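Local coordinates for protein putative alpha-galactosidase (Bacteroides fragilis, PDB 4NZJ) that probably hydrolyses alpha-D-galactosides, including oligosaccharides, galactomannans and galactolipids, releasing the terminal non-reducing galactose, at residues 95-100 / 248-253. Sequence-based numbering, arbitrary orientation.
Sequences ELLLTP and SIVYSV
Leu97 and Val250 meet through their branched ends, the two side chains crossing at about a right angle. The tightest point is Leu97 CD1 against Val250 CG1, at 3.5 Å closer than methyl groups usually sit. Val250 CG2 packs over the branch point, 3.8 Å from Leu97 CG and 3.9 Å from Leu97 CD2. With CG1 anti to its own backbone N (chi1 168°) and CG2 anti to the carbonyl carbon, both methyls of Val250 face Leu97. Leu272 of the neighbouring strand 272-274 touches both residues.

Strand 250-254 belongs to the parallel eight-stranded TIM barrel that forms the catalytic domain, and 248-253 covers its entry and most of its length. Residues 95-100 are the linker from the last strand of the N-terminal Ig-like domain, 82-92, to the first barrel strand, 102-105, so the contact packs the interdomain connection against the start of a barrel strand.

Leu96 packs on the residues leading into the strand, its two methyls meeting Ser248, Ile249 and the start of Val250. CD1 lies 3.9 Å from Ile249 O, a van der Waals approach to the peptide, and 4.2 Å from Val250 CG2; CD2 rests 3.9 Å from Ser248 CB. Tyr24 packs on Leu96 as well.

The contact between the segments is van der Waals packing, and the polar groups bond elsewhere: Ser248 OG hydrogen-bonds to Thr27 OG1 and Tyr24 N, the carbonyl O of Leu96 to Ser313 OG, and that of Leu97 to Trp315 NE1.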
ATOM      1  N   GLU A  95       1.697  17.119   1.368  1.00 22.36           N
ATOM      2  CA  GLU A  95       1.757  15.784   1.961  1.00 22.21           C
ATOM      3  C   GLU A  95       0.888  14.790   1.189  1.00 21.65           C
ATOM      4  O   GLU A  95      -0.338  14.895   1.206  1.00 21.88           O
ATOM      5  CB  GLU A  95       1.295  15.858   3.418  1.00 23.88           C
ATOM      6  CG  GLU A  95       2.149  16.772   4.287  1.00 26.75           C
ATOM      7  CD  GLU A  95       1.460  17.177   5.581  1.00 29.12           C
ATOM      8  OE1 GLU A  95       1.020  16.289   6.334  1.00 27.71           O
ATOM      9  OE2 GLU A  95       1.358  18.394   5.845  1.00 33.39           O
ATOM     10  N   LEU A  96       1.515  13.839   0.502  1.00 19.69           N
ATOM     11  CA  LEU A  96       0.788  12.730  -0.130  1.00 18.84           C
ATOM     12  C   LEU A  96       0.938  11.463   0.707  1.00 18.94           C
ATOM     13  O   LEU A  96       1.782  11.410   1.594  1.00 20.04           O
ATOM     14  CB  LEU A  96       1.315  12.472  -1.546  1.00 18.70           C
ATOM     15  CG  LEU A  96       1.338  13.663  -2.501  1.00 19.93           C
ATOM     16  CD1 LEU A  96       1.761  13.219  -3.894  1.00 20.66           C
ATOM     17  CD2 LEU A  96      -0.017  14.349  -2.548  1.00 20.76           C
ATOM     18  N   LEU A  97       0.128  10.447   0.420  1.00 19.34           N
ATOM     19  CA  LEU A  97       0.161   9.169   1.153  1.00 19.19           C
ATOM     20  C   LEU A  97       0.198   9.348   2.667  1.00 18.83           C
ATOM     21  O   LEU A  97       1.123   8.885   3.349  1.00 18.37           O
ATOM     22  CB  LEU A  97       1.333   8.299   0.691  1.00 20.73           C
ATOM     23  CG  LEU A  97       1.349   7.883  -0.779  1.00 20.73           C
ATOM     24  CD1 LEU A  97       2.464   6.871  -1.022  1.00 21.00           C
ATOM     25  CD2 LEU A  97      -0.007   7.350  -1.225  1.00 21.98           C
ATOM     26  N   LEU A  98      -0.837   9.996   3.184  1.00 18.93           N
ATOM     27  CA  LEU A  98      -1.000  10.180   4.620  1.00 18.99           C
ATOM     28  C   LEU A  98      -1.288   8.843   5.310  1.00 18.25           C
ATOM     29  O   LEU A  98      -1.123   8.718   6.522  1.00 19.97           O
ATOM     30  CB  LEU A  98      -2.090  11.220   4.908  1.00 20.71           C
ATOM     31  CG  LEU A  98      -1.663  12.644   4.528  1.00 21.51           C
ATOM     32  CD1 LEU A  98      -2.841  13.603   4.570  1.00 23.42           C
ATOM     33  CD2 LEU A  98      -0.545  13.135   5.439  1.00 23.21           C
ATOM     34  N   THR A  99      -1.715   7.860   4.514  1.00 17.95           N
ATOM     35  CA  THR A  99      -1.721   6.443   4.892  1.00 18.17           C
ATOM     36  C   THR A  99      -0.927   5.663   3.848  1.00 16.90           C
ATOM     37  O   THR A  99      -0.694   6.162   2.747  1.00 17.14           O
ATOM     38  CB  THR A  99      -3.153   5.876   4.948  1.00 19.69           C
ATOM     39  OG1 THR A  99      -3.744   5.921   3.645  1.00 21.74           O
ATOM     40  CG2 THR A  99      -4.006   6.663   5.926  1.00 21.12           C
ATOM     41  N   PRO A 100      -0.489   4.431   4.178  1.00 17.35           N
ATOM     42  CA  PRO A 100       0.295   3.697   3.182  1.00 16.43           C
ATOM     43  C   PRO A 100      -0.483   3.425   1.894  1.00 17.07           C
ATOM     44  O   PRO A 100      -1.706   3.241   1.941  1.00 19.00           O
ATOM     45  CB  PRO A 100       0.623   2.378   3.894  1.00 16.93           C
ATOM     46  CG  PRO A 100       0.571   2.721   5.341  1.00 17.16           C
ATOM     47  CD  PRO A 100      -0.515   3.747   5.479  1.00 17.90           C
ATOM     48  N   SER A 248      -0.416  15.601  -8.541  1.00 19.88           N
ATOM     49  CA  SER A 248       0.107  15.013  -7.313  1.00 20.16           C
ATOM     50  C   SER A 248       0.624  13.621  -7.640  1.00 19.21           C
ATOM     51  O   SER A 248      -0.144  12.656  -7.658  1.00 20.28           O
ATOM     52  CB  SER A 248      -0.979  14.916  -6.241  1.00 21.05           C
ATOM     53  OG  SER A 248      -1.375  16.193  -5.800  1.00 21.82           O
ATOM     54  N   ILE A 249       1.921  13.518  -7.917  1.00 18.70           N
ATOM     55  CA  ILE A 249       2.522  12.236  -8.282  1.00 17.85           C
ATOM     56  C   ILE A 249       3.307  11.642  -7.112  1.00 16.91           C
ATOM     57  O   ILE A 249       4.295  12.222  -6.638  1.00 19.51           O
ATOM     58  CB  ILE A 249       3.422  12.353  -9.529  1.00 18.12           C
ATOM     59  CG1 ILE A 249       2.628  12.971 -10.689  1.00 18.48           C
ATOM     60  CG2 ILE A 249       3.959  10.979  -9.918  1.00 18.43           C
ATOM     61  CD1 ILE A 249       3.398  13.110 -11.987  1.00 19.90           C
ATOM     62  N   VAL A 250       2.848  10.489  -6.643  1.00 17.46           N
ATOM     63  CA  VAL A 250       3.542   9.745  -5.603  1.00 17.46           C
ATOM     64  C   VAL A 250       4.885   9.269  -6.146  1.00 17.06           C
ATOM     65  O   VAL A 250       4.976   8.798  -7.277  1.00 17.54           O
ATOM     66  CB  VAL A 250       2.702   8.543  -5.132  1.00 17.36           C
ATOM     67  CG1 VAL A 250       3.517   7.594  -4.259  1.00 19.11           C
ATOM     68  CG2 VAL A 250       1.463   9.039  -4.396  1.00 19.54           C
ATOM     69  N   TYR A 251       5.914   9.363  -5.315  1.00 16.88           N
ATOM     70  CA  TYR A 251       7.279   9.079  -5.714  1.00 16.12           C
ATOM     71  C   TYR A 251       7.796   7.886  -4.911  1.00 16.15           C
ATOM     72  O   TYR A 251       8.041   7.993  -3.708  1.00 17.34           O
ATOM     73  CB  TYR A 251       8.129  10.324  -5.474  1.00 16.71           C
ATOM     74  CG  TYR A 251       9.523  10.328  -6.057  1.00 17.35           C
ATOM     75  CD1 TYR A 251       9.891   9.486  -7.109  1.00 17.18           C
ATOM     76  CD2 TYR A 251      10.466  11.233  -5.581  1.00 17.95           C
ATOM     77  CE1 TYR A 251      11.177   9.533  -7.637  1.00 17.43           C
ATOM     78  CE2 TYR A 251      11.741  11.286  -6.102  1.00 17.51           C
ATOM     79  CZ  TYR A 251      12.091  10.439  -7.131  1.00 17.14           C
ATOM     80  OH  TYR A 251      13.369  10.505  -7.647  1.00 18.83           O
ATOM     81  N   SER A 252       7.924   6.752  -5.592  1.00 16.77           N
ATOM     82  CA  SER A 252       8.371   5.496  -4.999  1.00 16.08           C
ATOM     83  C   SER A 252       9.842   5.273  -5.352  1.00 17.29           C
ATOM     84  O   SER A 252      10.197   5.107  -6.518  1.00 18.34           O
ATOM     85  CB  SER A 252       7.486   4.349  -5.510  1.00 16.54           C
ATOM     86  OG  SER A 252       8.033   3.071  -5.236  1.00 19.35           O
ATOM     87  N   VAL A 253      10.693   5.299  -4.334  1.00 16.88           N
ATOM     88  CA  VAL A 253      12.136   5.167  -4.498  1.00 17.97           C
ATOM     89  C   VAL A 253      12.517   3.692  -4.419  1.00 17.43           C
ATOM     90  O   VAL A 253      12.122   2.990  -3.489  1.00 18.38           O
ATOM     91  CB  VAL A 253      12.860   6.003  -3.422  1.00 18.33           C
ATOM     92  CG1 VAL A 253      14.357   5.711  -3.381  1.00 19.29           C
ATOM     93  CG2 VAL A 253      12.603   7.479  -3.674  1.00 19.85           C
TER